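Local structure of endoglucanase A (Clostridium longisporum, 6Q1I) at residues 62-67 with 331-336; 98-103 with 147-152; 158-163 with 168-173; 187-192 with 204-209; 260-265 with 300-305. The protein hydrolyses internal beta-1,4-glucosidic bonds in barley beta-glucan, lichenan and carboxymethylcellulose, also cleaves xylan, and prefers longer cello-oligosaccharides; this chain is its family 5 glycoside hydrolase domain. All coordinates share one frame; numbering follows the deposited sequence.

Interaction 1. Residues 62-67 with 331-336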
# COMPACT_ATOMS: atom_id res chain seq x y z
N ASP A 62 -16.42 8.68 3.00
CA ASP A 62 -17.60 8.21 3.72
C ASP A 62 -18.19 6.98 3.05
O ASP A 62 -18.64 6.06 3.74
CB ASP A 62 -18.68 9.29 3.74
CG ASP A 62 -18.30 10.55 4.53
OD1 ASP A 62 -17.35 10.56 5.34
OD2 ASP A 62 -19.04 11.54 4.34
N LYS A 63 -18.25 6.96 1.72
CA LYS A 63 -18.80 5.82 1.01
C LYS A 63 -18.01 4.55 1.31
O LYS A 63 -18.59 3.48 1.51
CB LYS A 63 -18.81 6.12 -0.49
CG LYS A 63 -19.53 5.10 -1.33
CD LYS A 63 -21.02 5.36 -1.40
CE LYS A 63 -21.69 4.28 -2.20
NZ LYS A 63 -23.09 4.61 -2.51
N ILE A 64 -16.68 4.66 1.33
CA ILE A 64 -15.82 3.51 1.64
C ILE A 64 -16.05 3.03 3.07
O ILE A 64 -16.23 1.84 3.33
CB ILE A 64 -14.36 3.90 1.37
CG1 ILE A 64 -14.15 4.23 -0.11
CG2 ILE A 64 -13.39 2.80 1.83
CD1 ILE A 64 -14.54 3.13 -1.06
N LYS A 65 -16.04 3.96 4.03
CA LYS A 65 -16.29 3.60 5.43
C LYS A 65 -17.66 2.94 5.59
O LYS A 65 -17.79 1.91 6.27
CB LYS A 65 -16.19 4.84 6.31
CG LYS A 65 -16.68 4.65 7.74
CD LYS A 65 -15.83 3.66 8.51
CE LYS A 65 -16.39 3.46 9.92
NZ LYS A 65 -15.49 2.62 10.75
N ASN A 66 -18.69 3.53 5.00
CA ASN A 66 -20.04 3.01 5.18
C ASN A 66 -20.25 1.67 4.49
O ASN A 66 -21.17 0.93 4.85
CB ASN A 66 -21.06 4.04 4.71
CG ASN A 66 -21.12 5.24 5.64
OD1 ASN A 66 -20.83 5.14 6.83
ND2 ASN A 66 -21.49 6.39 5.09
N ALA A 67 -19.41 1.31 3.52
CA ALA A 67 -19.51 -0.01 2.91
C ALA A 67 -18.96 -1.10 3.82
O ALA A 67 -19.30 -2.27 3.62
CB ALA A 67 -18.75 -0.02 1.58
N GLY A 331 -10.63 -0.52 -10.75
CA GLY A 331 -11.58 0.38 -10.12
C GLY A 331 -12.82 -0.33 -9.60
O GLY A 331 -13.40 -1.18 -10.27
N LEU A 332 -13.25 0.08 -8.40
CA LEU A 332 -14.48 -0.41 -7.79
C LEU A 332 -15.49 0.69 -7.49
O LEU A 332 -16.68 0.52 -7.75
CB LEU A 332 -14.19 -1.21 -6.51
CG LEU A 332 -13.52 -2.57 -6.69
CD1 LEU A 332 -13.37 -3.24 -5.35
CD2 LEU A 332 -14.29 -3.47 -7.67
N LEU A 333 -15.05 1.80 -6.89
CA LEU A 333 -15.92 2.93 -6.61
C LEU A 333 -15.80 3.95 -7.73
O LEU A 333 -14.70 4.44 -8.01
CB LEU A 333 -15.53 3.60 -5.29
CG LEU A 333 -16.32 4.87 -4.94
CD1 LEU A 333 -17.78 4.52 -4.66
CD2 LEU A 333 -15.69 5.58 -3.76
N ASN A 334 -16.91 4.29 -8.37
CA ASN A 334 -16.92 5.38 -9.34
C ASN A 334 -16.93 6.69 -8.56
O ASN A 334 -17.93 7.04 -7.93
CB ASN A 334 -18.15 5.26 -10.24
CG ASN A 334 -18.19 6.31 -11.32
OD1 ASN A 334 -17.77 7.45 -11.11
ND2 ASN A 334 -18.71 5.95 -12.47
N ARG A 335 -15.80 7.40 -8.57
CA ARG A 335 -15.67 8.57 -7.71
C ARG A 335 -16.49 9.75 -8.19
O ARG A 335 -16.73 10.67 -7.41
CB ARG A 335 -14.20 8.97 -7.59
CG ARG A 335 -13.37 7.92 -6.88
CD ARG A 335 -11.98 8.39 -6.64
NE ARG A 335 -11.06 7.27 -6.48
CZ ARG A 335 -9.74 7.41 -6.46
NH1 ARG A 335 -9.22 8.62 -6.55
NH2 ARG A 335 -8.94 6.36 -6.37
N SER A 336 -16.93 9.75 -9.45
CA SER A 336 -17.74 10.85 -9.94
C SER A 336 -19.21 10.68 -9.59
O SER A 336 -19.91 11.68 -9.37
CB SER A 336 -17.56 11.00 -11.45
OG SER A 336 -16.24 11.44 -11.76
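Leu-333 reaches from the loop 331-336 to helix 58-67 and ends in a fork that touches Ile-64 and Lys-63. Its CB already points at the helix, and with CG anti to the backbone N (chi1 176°) the side chain carries on in that direction. At the tip the methyls part. CD1 lies 3.8 Å from Lys-63 CG, in the aliphatic part of that side chain, while CD2 meets Ile-64 CD1 at 3.8 Å and Ile-64 CG1 at 4.2 Å. In this eight-stranded (beta/alpha) barrel, the contact brings the long segment after the last strand, 314-318, against helix 58-67, which lies between the first strand, 23-27, and the second, 71-74; Ile-64 also touches Trp-25 of the first strand. The lysine chain bends at chi2, turning its end away from Leu-333, and NZ forms a weak hydrogen bond with Leu-338 O. Asp-318 OD2 accepts from Leu-333 N, fixing the backbone from which the leucine projects. Just beyond, Asn-334 OD1 accepts from Ser-336 N at 3.0 Å, in an Asx turn.

Interaction 2. Residues 98-103 with 147-152; sequences EVVDYC and KDYDDH
Asp-101 and Tyr-149 mark the closest backbone approach, their CA atoms still 9.7 Å apart, so side chains must bridge the gap between the regular helix 98-103 and the irregular segment 147-152. Tyr-149 spans most of it. Its CB points toward the helix, and its hydroxyl OH donates to Asp-101 OD1 across 2.6 Å. The aspartate oxygen is met on its syn side, with the phenol oxygen 22° out of the carboxylate plane. Carboxylate and ring are nearly coplanar, 12° apart, and OD1 sits at the ring edge, 3.3 Å from Tyr-149 CE2. Within the (beta/alpha) barrel this joins helix 90-105 to the connection between the next helix, 128-145, and strand 153-156. The same ring carbon, CE2, has an apolar neighbour in Val-100 CG1 at 4.0 Å; that valine also leans on Ile-74 of strand 71-74. On the loop side, Asn-198 and Arg-202 hold the carbonyl of Tyr-149, and Asp-150 OD1 closes an Asx turn by accepting from His-152 N at 3.0 Å.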
# COMPACT_ATOMS: atom_id res chain seq x y z
N GLU A 98 -5.30 16.96 4.92
CA GLU A 98 -6.75 17.05 4.83
C GLU A 98 -7.37 15.72 4.42
O GLU A 98 -8.40 15.30 4.96
CB GLU A 98 -7.16 18.18 3.88
CG GLU A 98 -8.69 18.41 3.77
CD GLU A 98 -9.33 19.18 4.94
OE1 GLU A 98 -8.65 19.50 5.93
OE2 GLU A 98 -10.54 19.47 4.86
N VAL A 99 -6.74 15.02 3.46
CA VAL A 99 -7.27 13.72 3.04
C VAL A 99 -7.11 12.69 4.15
O VAL A 99 -8.03 11.90 4.41
CB VAL A 99 -6.60 13.28 1.72
CG1 VAL A 99 -7.02 11.87 1.35
CG2 VAL A 99 -6.94 14.26 0.60
N VAL A 100 -5.96 12.69 4.84
CA VAL A 100 -5.81 11.84 6.02
C VAL A 100 -6.91 12.14 7.03
O VAL A 100 -7.52 11.22 7.59
CB VAL A 100 -4.40 12.04 6.62
CG1 VAL A 100 -4.33 11.42 8.04
CG2 VAL A 100 -3.34 11.45 5.72
N ASP A 101 -7.21 13.42 7.25
CA ASP A 101 -8.24 13.79 8.22
C ASP A 101 -9.63 13.28 7.82
O ASP A 101 -10.42 12.90 8.70
CB ASP A 101 -8.27 15.31 8.44
CG ASP A 101 -7.12 15.81 9.32
OD1 ASP A 101 -6.55 15.03 10.10
OD2 ASP A 101 -6.80 17.02 9.24
N TYR A 102 -9.97 13.29 6.52
CA TYR A 102 -11.24 12.70 6.11
C TYR A 102 -11.36 11.28 6.66
O TYR A 102 -12.41 10.87 7.15
CB TYR A 102 -11.37 12.61 4.58
CG TYR A 102 -11.38 13.88 3.77
CD1 TYR A 102 -11.70 15.11 4.31
CD2 TYR A 102 -11.06 13.83 2.41
CE1 TYR A 102 -11.68 16.26 3.52
CE2 TYR A 102 -11.06 14.95 1.63
CZ TYR A 102 -11.36 16.16 2.18
OH TYR A 102 -11.32 17.25 1.34
N CYS A 103 -10.28 10.51 6.53
CA CYS A 103 -10.28 9.10 6.88
C CYS A 103 -10.25 8.90 8.38
O CYS A 103 -11.01 8.08 8.92
CB CYS A 103 -9.06 8.43 6.25
SG CYS A 103 -8.99 8.50 4.43
N LYS A 147 2.88 13.89 13.82
CA LYS A 147 3.36 13.35 15.08
C LYS A 147 2.24 13.16 16.10
O LYS A 147 2.28 12.22 16.90
CB LYS A 147 4.44 14.27 15.66
CG LYS A 147 4.98 13.84 17.00
CD LYS A 147 6.11 14.75 17.49
CE LYS A 147 6.39 14.49 18.96
NZ LYS A 147 7.68 15.08 19.43
N ASP A 148 1.25 14.05 16.12
CA ASP A 148 0.24 14.03 17.18
C ASP A 148 -0.96 13.14 16.86
O ASP A 148 -1.88 13.04 17.69
CB ASP A 148 -0.22 15.45 17.49
CG ASP A 148 0.89 16.29 18.09
OD1 ASP A 148 1.75 15.72 18.79
OD2 ASP A 148 0.91 17.51 17.84
N TYR A 149 -0.97 12.49 15.71
CA TYR A 149 -2.05 11.58 15.36
C TYR A 149 -1.99 10.32 16.22
O TYR A 149 -0.91 9.83 16.58
CB TYR A 149 -1.98 11.24 13.87
CG TYR A 149 -2.52 12.37 13.03
CD1 TYR A 149 -1.86 13.59 12.95
CD2 TYR A 149 -3.72 12.25 12.36
CE1 TYR A 149 -2.37 14.64 12.22
CE2 TYR A 149 -4.25 13.30 11.62
CZ TYR A 149 -3.56 14.50 11.56
OH TYR A 149 -4.07 15.56 10.86
N ASP A 150 -3.16 9.78 16.54
CA ASP A 150 -3.28 8.57 17.34
C ASP A 150 -2.91 7.33 16.52
O ASP A 150 -2.48 7.42 15.36
CB ASP A 150 -4.66 8.50 18.00
CG ASP A 150 -5.80 8.19 17.04
OD1 ASP A 150 -5.58 7.64 15.95
OD2 ASP A 150 -6.95 8.48 17.43
N ASP A 151 -3.06 6.16 17.13
CA ASP A 151 -2.54 4.93 16.54
C ASP A 151 -3.37 4.39 15.39
O ASP A 151 -3.01 3.36 14.82
CB ASP A 151 -2.29 3.85 17.59
CG ASP A 151 -3.56 3.28 18.20
OD1 ASP A 151 -4.70 3.63 17.80
OD2 ASP A 151 -3.40 2.44 19.11
N HIS A 152 -4.44 5.08 14.99
CA HIS A 152 -5.09 4.70 13.74
C HIS A 152 -4.27 5.09 12.52
O HIS A 152 -4.51 4.55 11.44
CB HIS A 152 -6.48 5.29 13.64
CG HIS A 152 -7.48 4.55 14.45
ND1 HIS A 152 -7.54 4.65 15.83
CD2 HIS A 152 -8.46 3.68 14.09
CE1 HIS A 152 -8.51 3.87 16.28
NE2 HIS A 152 -9.09 3.28 15.24

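Interaction 3. Residues 158-163 with 168-173. Unlike the reference sequence in segment 158-163: Gln-160 (reference Glu).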
# COMPACT_ATOMS: atom_id res chain seq x y z
N LEU A 158 8.25 2.72 2.41
CA LEU A 158 8.46 2.67 0.98
C LEU A 158 7.38 1.77 0.39
O LEU A 158 6.77 0.97 1.11
CB LEU A 158 9.84 2.09 0.64
CG LEU A 158 11.06 2.90 1.07
CD1 LEU A 158 12.32 2.06 0.92
CD2 LEU A 158 11.17 4.18 0.28
N ASN A 159 7.19 1.87 -0.93
CA ASN A 159 6.13 1.14 -1.62
C ASN A 159 6.63 -0.17 -2.21
O ASN A 159 6.48 -1.23 -1.60
CB ASN A 159 5.52 2.05 -2.69
CG ASN A 159 4.46 1.37 -3.49
OD1 ASN A 159 3.64 0.63 -2.94
ND2 ASN A 159 4.46 1.60 -4.80
N GLN A 160 7.20 -0.12 -3.41
CA GLN A 160 7.72 -1.30 -4.11
C GLN A 160 9.17 -1.05 -4.51
O GLN A 160 9.52 -1.10 -5.70
CB GLN A 160 6.86 -1.63 -5.32
CG GLN A 160 5.44 -2.04 -4.94
CD GLN A 160 4.60 -2.47 -6.13
OE1 GLN A 160 4.95 -2.24 -7.28
NE2 GLN A 160 3.48 -3.07 -5.84
N PRO A 161 10.04 -0.80 -3.54
CA PRO A 161 11.41 -0.39 -3.87
C PRO A 161 12.16 -1.51 -4.59
O PRO A 161 12.20 -2.64 -4.12
CB PRO A 161 12.02 -0.08 -2.50
CG PRO A 161 11.25 -0.93 -1.55
CD PRO A 161 9.84 -0.90 -2.08
N ARG A 162 12.77 -1.17 -5.73
CA ARG A 162 13.32 -2.18 -6.61
C ARG A 162 14.29 -1.52 -7.59
O ARG A 162 14.38 -0.30 -7.68
CB ARG A 162 12.21 -2.90 -7.38
CG ARG A 162 11.45 -1.98 -8.35
CD ARG A 162 10.14 -2.57 -8.85
NE ARG A 162 9.50 -1.71 -9.84
CZ ARG A 162 8.66 -0.71 -9.56
NH1 ARG A 162 8.35 -0.40 -8.31
NH2 ARG A 162 8.12 -0.01 -10.55
N LEU A 163 15.00 -2.37 -8.36
CA LEU A 163 15.95 -1.90 -9.38
C LEU A 163 15.20 -1.60 -10.68
O LEU A 163 15.26 -2.36 -11.66
CB LEU A 163 17.06 -2.93 -9.59
CG LEU A 163 18.03 -3.16 -8.43
CD1 LEU A 163 18.90 -4.38 -8.71
CD2 LEU A 163 18.91 -1.93 -8.18
N TYR A 168 16.50 -7.06 -13.23
CA TYR A 168 16.14 -7.55 -11.91
C TYR A 168 14.92 -6.86 -11.32
O TYR A 168 14.55 -7.15 -10.17
CB TYR A 168 17.32 -7.34 -10.97
CG TYR A 168 18.58 -8.07 -11.37
CD1 TYR A 168 18.69 -9.45 -11.20
CD2 TYR A 168 19.68 -7.38 -11.91
CE1 TYR A 168 19.84 -10.12 -11.54
CE2 TYR A 168 20.85 -8.06 -12.25
CZ TYR A 168 20.92 -9.43 -12.07
OH TYR A 168 22.05 -10.15 -12.38
N GLU A 169 14.29 -5.94 -12.06
CA GLU A 169 13.20 -5.14 -11.52
C GLU A 169 12.09 -6.02 -10.95
O GLU A 169 11.64 -5.80 -9.82
CB GLU A 169 12.65 -4.21 -12.60
CG GLU A 169 11.47 -3.38 -12.12
CD GLU A 169 11.08 -2.25 -13.03
OE1 GLU A 169 11.67 -2.09 -14.13
OE2 GLU A 169 10.16 -1.50 -12.61
N TRP A 170 11.64 -7.01 -11.72
CA TRP A 170 10.46 -7.80 -11.40
C TRP A 170 10.79 -9.26 -11.11
O TRP A 170 9.88 -10.10 -11.06
CB TRP A 170 9.41 -7.69 -12.50
CG TRP A 170 8.86 -6.31 -12.66
CD1 TRP A 170 8.93 -5.52 -13.77
CD2 TRP A 170 8.17 -5.54 -11.66
NE1 TRP A 170 8.30 -4.31 -13.53
CE2 TRP A 170 7.82 -4.31 -12.24
CE3 TRP A 170 7.79 -5.79 -10.33
CZ2 TRP A 170 7.12 -3.32 -11.55
CZ3 TRP A 170 7.10 -4.81 -9.64
CH2 TRP A 170 6.76 -3.59 -10.25
N THR A 171 12.06 -9.59 -10.88
CA THR A 171 12.49 -10.95 -10.62
C THR A 171 12.96 -11.16 -9.19
O THR A 171 13.53 -12.21 -8.90
CB THR A 171 13.62 -11.33 -11.59
OG1 THR A 171 14.74 -10.49 -11.33
CG2 THR A 171 13.17 -11.17 -13.03
N GLY A 172 12.78 -10.19 -8.31
CA GLY A 172 13.18 -10.34 -6.92
C GLY A 172 14.52 -9.73 -6.56
O GLY A 172 14.98 -9.90 -5.43
N GLY A 173 15.16 -9.02 -7.49
CA GLY A 173 16.33 -8.26 -7.16
C GLY A 173 17.60 -9.10 -7.07
O GLY A 173 17.73 -10.18 -7.64
O HOH W 1 8.32 0.16 -13.47
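Arg-162 and Glu-169 form a salt bridge whose main bond runs from NE to OE2 at 2.9 Å and 158°, using the anti lone pair of OE2. A weak second bond joins Arg-162 NH2 to the same oxygen, and a water bridges NH2 and OE2. Arg-162 NH1 donates to Gln-160 O at 2.9 Å, so the guanidinium is gripped along its edge. Trp-170 lies over one of its faces, the planes 22° apart, with Arg-162 NE 3.3 Å from Trp-170 CZ2; Arg-162 CD makes a CH-pi contact over the six-membered ring. Gln-160 OE1 meets the edge of this indole, while its NE2 is hydrogen-bonded to His-234. Gln-160 replaces the glutamate assigned by similarity as proton donor, its side chain about 4 Å from that of Gln-284, the presumed nucleophile position. Leu-163 CD1 lies 4.0 Å from Tyr-168 CB, the two side chains side by side and pointing the same way. The loop joins strand 153-156 to helix 175-194, with Pro-161 touching both Val-181 of that helix and Pro-207 of strand 204-208.

Interaction 4. Residues 187-192 with 204-209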
# COMPACT_ATOMS: atom_id res chain seq x y z
N ALA A 187 16.61 3.12 7.82
CA ALA A 187 16.91 4.54 7.92
C ALA A 187 15.64 5.36 8.05
O ALA A 187 15.59 6.31 8.84
CB ALA A 187 17.71 4.99 6.70
N ALA A 188 14.61 5.02 7.27
CA ALA A 188 13.33 5.71 7.40
C ALA A 188 12.74 5.52 8.79
O ALA A 188 12.25 6.47 9.40
CB ALA A 188 12.37 5.20 6.33
N LEU A 189 12.78 4.28 9.30
CA LEU A 189 12.27 4.01 10.64
C LEU A 189 13.02 4.82 11.69
O LEU A 189 12.41 5.36 12.62
CB LEU A 189 12.37 2.51 10.93
CG LEU A 189 11.89 2.06 12.31
CD1 LEU A 189 10.41 2.31 12.50
CD2 LEU A 189 12.21 0.59 12.49
N GLU A 190 14.35 4.89 11.58
CA GLU A 190 15.12 5.64 12.57
C GLU A 190 14.69 7.09 12.58
O GLU A 190 14.55 7.70 13.65
CB GLU A 190 16.61 5.51 12.26
CG GLU A 190 17.54 5.94 13.40
CD GLU A 190 17.82 7.43 13.48
OE1 GLU A 190 17.63 8.16 12.47
OE2 GLU A 190 18.25 7.86 14.56
N SER A 191 14.47 7.67 11.40
CA SER A 191 14.03 9.06 11.31
C SER A 191 12.64 9.25 11.92
O SER A 191 12.39 10.26 12.59
CB SER A 191 14.07 9.53 9.86
OG SER A 191 15.41 9.54 9.39
N ILE A 192 11.73 8.31 11.69
CA ILE A 192 10.40 8.38 12.30
C ILE A 192 10.52 8.38 13.82
O ILE A 192 9.99 9.25 14.51
CB ILE A 192 9.52 7.21 11.80
CG1 ILE A 192 9.19 7.35 10.31
CG2 ILE A 192 8.26 7.09 12.64
CD1 ILE A 192 8.69 6.07 9.66
N VAL A 204 4.78 0.91 12.09
CA VAL A 204 5.45 1.25 10.84
C VAL A 204 5.54 0.01 9.97
O VAL A 204 6.19 -0.98 10.35
CB VAL A 204 6.85 1.86 11.08
CG1 VAL A 204 7.53 2.14 9.74
CG2 VAL A 204 6.75 3.13 11.91
N MET A 205 4.88 0.05 8.82
CA MET A 205 5.00 -0.95 7.77
C MET A 205 6.24 -0.68 6.93
O MET A 205 6.61 0.48 6.69
CB MET A 205 3.78 -0.89 6.86
CG MET A 205 2.52 -1.44 7.48
SD MET A 205 0.99 -1.14 6.56
CE MET A 205 1.40 -1.84 4.98
N MET A 206 6.88 -1.76 6.46
CA MET A 206 8.00 -1.62 5.55
C MET A 206 8.03 -2.83 4.63
O MET A 206 7.73 -3.95 5.08
CB MET A 206 9.34 -1.50 6.28
CG MET A 206 9.62 -2.58 7.30
SD MET A 206 11.07 -2.24 8.31
CE MET A 206 10.70 -0.64 8.91
N PRO A 207 8.34 -2.63 3.35
CA PRO A 207 8.19 -3.72 2.38
C PRO A 207 9.44 -4.56 2.18
O PRO A 207 10.57 -4.15 2.47
CB PRO A 207 7.90 -2.96 1.07
CG PRO A 207 8.69 -1.69 1.23
CD PRO A 207 8.56 -1.33 2.69
N THR A 208 9.20 -5.76 1.66
CA THR A 208 10.23 -6.51 0.98
C THR A 208 10.63 -5.79 -0.31
O THR A 208 9.98 -4.83 -0.74
CB THR A 208 9.69 -7.88 0.60
OG1 THR A 208 8.53 -7.67 -0.21
CG2 THR A 208 9.30 -8.71 1.82
N TYR A 209 11.69 -6.27 -0.95
CA TYR A 209 12.04 -5.79 -2.28
C TYR A 209 10.84 -5.94 -3.20
O TYR A 209 10.24 -7.02 -3.29
CB TYR A 209 13.24 -6.58 -2.81
CG TYR A 209 13.69 -6.22 -4.22
CD1 TYR A 209 14.80 -5.41 -4.44
CD2 TYR A 209 13.02 -6.72 -5.32
CE1 TYR A 209 15.21 -5.09 -5.73
CE2 TYR A 209 13.42 -6.41 -6.61
CZ TYR A 209 14.52 -5.60 -6.81
OH TYR A 209 14.93 -5.29 -8.09
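Leu-189 and Ile-192, one helical turn apart, pack onto Val-204, and Leu-189 also meets Met-206. This is the helix-to-strand half of a beta-alpha-beta crossover in the barrel: helix 175-194 runs back along the outside of the sheet and the chain returns as strand 204-208. The short segments are accordingly almost antiparallel, at 168°, with axes 10.1 Å apart. Val-204 receives both helix residues. Leu-189 CD1 comes in obliquely and lies 3.8 Å from Val-204 CG2, whereas Ile-192 reaches Val-204 tip to tip, its CD1 4.1 Å from CG1. No hydrogen bond crosses between the two segments; the contact is apolar, mostly methyl against methyl.

Farther out, neighbouring elements set both partners in place. Backbone hydrogen bonds tie Val-204 and Met-206 to Ile-230 of strand 229-234, and Met-205 to Phe-155 of strand 153-156, which fixes the face that the strand presents to the helix. Ile-192 also touches Trp-139 and Ser-143 of helix 128-145, while Val-229 touches both Leu-189 and Met-206. The methionine starts with CG wedged between its backbone N and carbonyl carbon (chi1 52°) and bends at chi3, a course that brings CE across Leu-189 at about a right angle, 4.1 Å from Leu-189 CD2 and equally far from Leu-189 CB.

Interaction 5. Residues 260-265 with 300-305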
# COMPACT_ATOMS: atom_id res chain seq x y z
N TYR A 260 -6.60 -23.90 -2.97
CA TYR A 260 -5.43 -24.45 -2.29
C TYR A 260 -4.21 -23.58 -2.52
O TYR A 260 -3.45 -23.29 -1.59
CB TYR A 260 -5.17 -25.87 -2.79
CG TYR A 260 -3.90 -26.47 -2.25
CD1 TYR A 260 -3.86 -27.04 -0.99
CD2 TYR A 260 -2.73 -26.46 -3.00
CE1 TYR A 260 -2.69 -27.59 -0.50
CE2 TYR A 260 -1.56 -27.01 -2.51
CZ TYR A 260 -1.55 -27.57 -1.26
OH TYR A 260 -0.39 -28.12 -0.75
N SER A 261 -4.00 -23.15 -3.76
CA SER A 261 -2.83 -22.34 -4.09
C SER A 261 -2.83 -21.05 -3.30
O SER A 261 -1.79 -20.62 -2.78
CB SER A 261 -2.81 -22.05 -5.59
OG SER A 261 -2.65 -23.24 -6.32
N LEU A 262 -3.99 -20.39 -3.20
CA LEU A 262 -4.05 -19.15 -2.45
C LEU A 262 -3.83 -19.40 -0.96
O LEU A 262 -3.14 -18.63 -0.29
CB LEU A 262 -5.36 -18.42 -2.72
CG LEU A 262 -5.51 -17.02 -2.12
CD1 LEU A 262 -4.38 -16.10 -2.55
CD2 LEU A 262 -6.85 -16.43 -2.52
N ASP A 263 -4.40 -20.49 -0.43
CA ASP A 263 -4.19 -20.82 0.97
C ASP A 263 -2.71 -21.02 1.29
O ASP A 263 -2.21 -20.52 2.31
CB ASP A 263 -5.00 -22.07 1.35
CG ASP A 263 -6.49 -21.81 1.44
OD1 ASP A 263 -6.91 -20.66 1.67
OD2 ASP A 263 -7.26 -22.78 1.30
N VAL A 264 -2.00 -21.76 0.44
CA VAL A 264 -0.57 -22.00 0.69
C VAL A 264 0.22 -20.70 0.62
O VAL A 264 1.14 -20.47 1.41
CB VAL A 264 -0.04 -23.07 -0.29
CG1 VAL A 264 1.48 -23.13 -0.24
CG2 VAL A 264 -0.65 -24.43 0.04
N GLU A 265 -0.13 -19.83 -0.33
CA GLU A 265 0.54 -18.53 -0.44
C GLU A 265 0.33 -17.70 0.82
O GLU A 265 1.28 -17.14 1.38
CB GLU A 265 0.01 -17.81 -1.68
CG GLU A 265 0.55 -16.40 -1.86
CD GLU A 265 0.01 -15.71 -3.11
OE1 GLU A 265 -0.61 -16.39 -3.96
OE2 GLU A 265 0.19 -14.48 -3.23
N ALA A 300 -12.41 -12.41 -4.68
CA ALA A 300 -12.43 -11.38 -3.65
C ALA A 300 -12.90 -11.93 -2.31
O ALA A 300 -12.27 -11.68 -1.27
CB ALA A 300 -13.33 -10.22 -4.09
N GLU A 301 -14.00 -12.68 -2.30
CA GLU A 301 -14.51 -13.20 -1.04
C GLU A 301 -13.54 -14.20 -0.44
O GLU A 301 -13.24 -14.16 0.76
CB GLU A 301 -15.89 -13.85 -1.20
CG GLU A 301 -16.40 -14.34 0.16
CD GLU A 301 -17.71 -15.09 0.11
OE1 GLU A 301 -18.34 -15.15 -0.96
OE2 GLU A 301 -18.11 -15.61 1.18
N TYR A 302 -13.05 -15.13 -1.26
CA TYR A 302 -12.19 -16.18 -0.72
C TYR A 302 -10.90 -15.58 -0.19
O TYR A 302 -10.43 -15.95 0.89
CB TYR A 302 -11.88 -17.22 -1.79
CG TYR A 302 -11.27 -18.46 -1.19
CD1 TYR A 302 -12.08 -19.51 -0.77
CD2 TYR A 302 -9.90 -18.57 -0.98
CE1 TYR A 302 -11.55 -20.63 -0.19
CE2 TYR A 302 -9.36 -19.70 -0.41
CZ TYR A 302 -10.19 -20.71 -0.01
OH TYR A 302 -9.69 -21.85 0.58
N TYR A 303 -10.32 -14.63 -0.93
CA TYR A 303 -9.08 -13.99 -0.52
C TYR A 303 -9.23 -13.30 0.83
O TYR A 303 -8.42 -13.51 1.73
CB TYR A 303 -8.68 -13.00 -1.62
CG TYR A 303 -7.26 -12.46 -1.61
CD1 TYR A 303 -6.73 -11.80 -0.51
CD2 TYR A 303 -6.47 -12.55 -2.75
CE1 TYR A 303 -5.46 -11.28 -0.52
CE2 TYR A 303 -5.19 -12.01 -2.78
CZ TYR A 303 -4.69 -11.39 -1.66
OH TYR A 303 -3.41 -10.86 -1.67
N VAL A 304 -10.26 -12.47 0.98
CA VAL A 304 -10.44 -11.76 2.24
C VAL A 304 -10.70 -12.73 3.39
O VAL A 304 -10.16 -12.57 4.48
CB VAL A 304 -11.55 -10.69 2.13
CG1 VAL A 304 -11.79 -10.05 3.47
CG2 VAL A 304 -11.17 -9.64 1.10
N THR A 305 -11.54 -13.74 3.16
CA THR A 305 -11.81 -14.72 4.22
C THR A 305 -10.53 -15.43 4.64
O THR A 305 -10.23 -15.54 5.83
CB THR A 305 -12.84 -15.76 3.75
OG1 THR A 305 -14.07 -15.12 3.39
CG2 THR A 305 -13.14 -16.76 4.86
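Leu-262 and Asp-263, consecutive residues of one helix, engage Tyr-303 and Tyr-302, consecutive residues of the other, giving the interface an apolar half and a polar half. The axes of the two segments run in broadly the same direction, 10.6 Å apart, with a crossing angle of -29°. Leu-262 has CG anti to its amide nitrogen (chi1 -173°), which extends its fork toward the second helix. CD2 lodges 3.9 Å from Tyr-303 CA and equally close to Tyr-303 CD2. Leu-262 CD2 also lies 4.0 Å from Tyr-302 CD2, at the edge of that ring. CD1 of the leucine follows the Tyr-303 ring farther out.

Asp-263 differs, with CG beside the backbone N and anti to the carbonyl carbon, and its carboxylate swings over to the phenol. Tyr-302 OH donates to Asp-263 OD2 at 2.7 Å, meeting that oxygen on its syn side, while the carboxylate is turned 36° from the ring plane. OD1 has a long, weak ion pair with Arg-310 besides.

Tyr-303 leads inward, its ring stacked with that of Phe-285 and its hydroxyl hydrogen-bonded to Ala-235 O. Helices 256-275 and 293-309 thus lie side by side outside the barrel, with strand 280-285 behind Tyr-303 and helix 343-356 packed against Ala-300 and Val-304.

In the fold
From the N terminus, interaction 1 opens first, at helix 58-67, and closes last, at 331-336, drawing the end of the barrel back to its beginning. The other four contacts all fall within that long loop and follow one another in series; none cross. Interaction 2 links the helix after the second strand to the entry of the fourth. Interaction 3 closes a short loop after strand 153-156, and interaction 4 seats the following helix on the fifth strand. These two touch, since Tyr-209 OH probably hydrogen-bonds with Tyr-168 O and Leu-163 N. Interaction 5 then pairs the helices that follow the sixth and seventh strands.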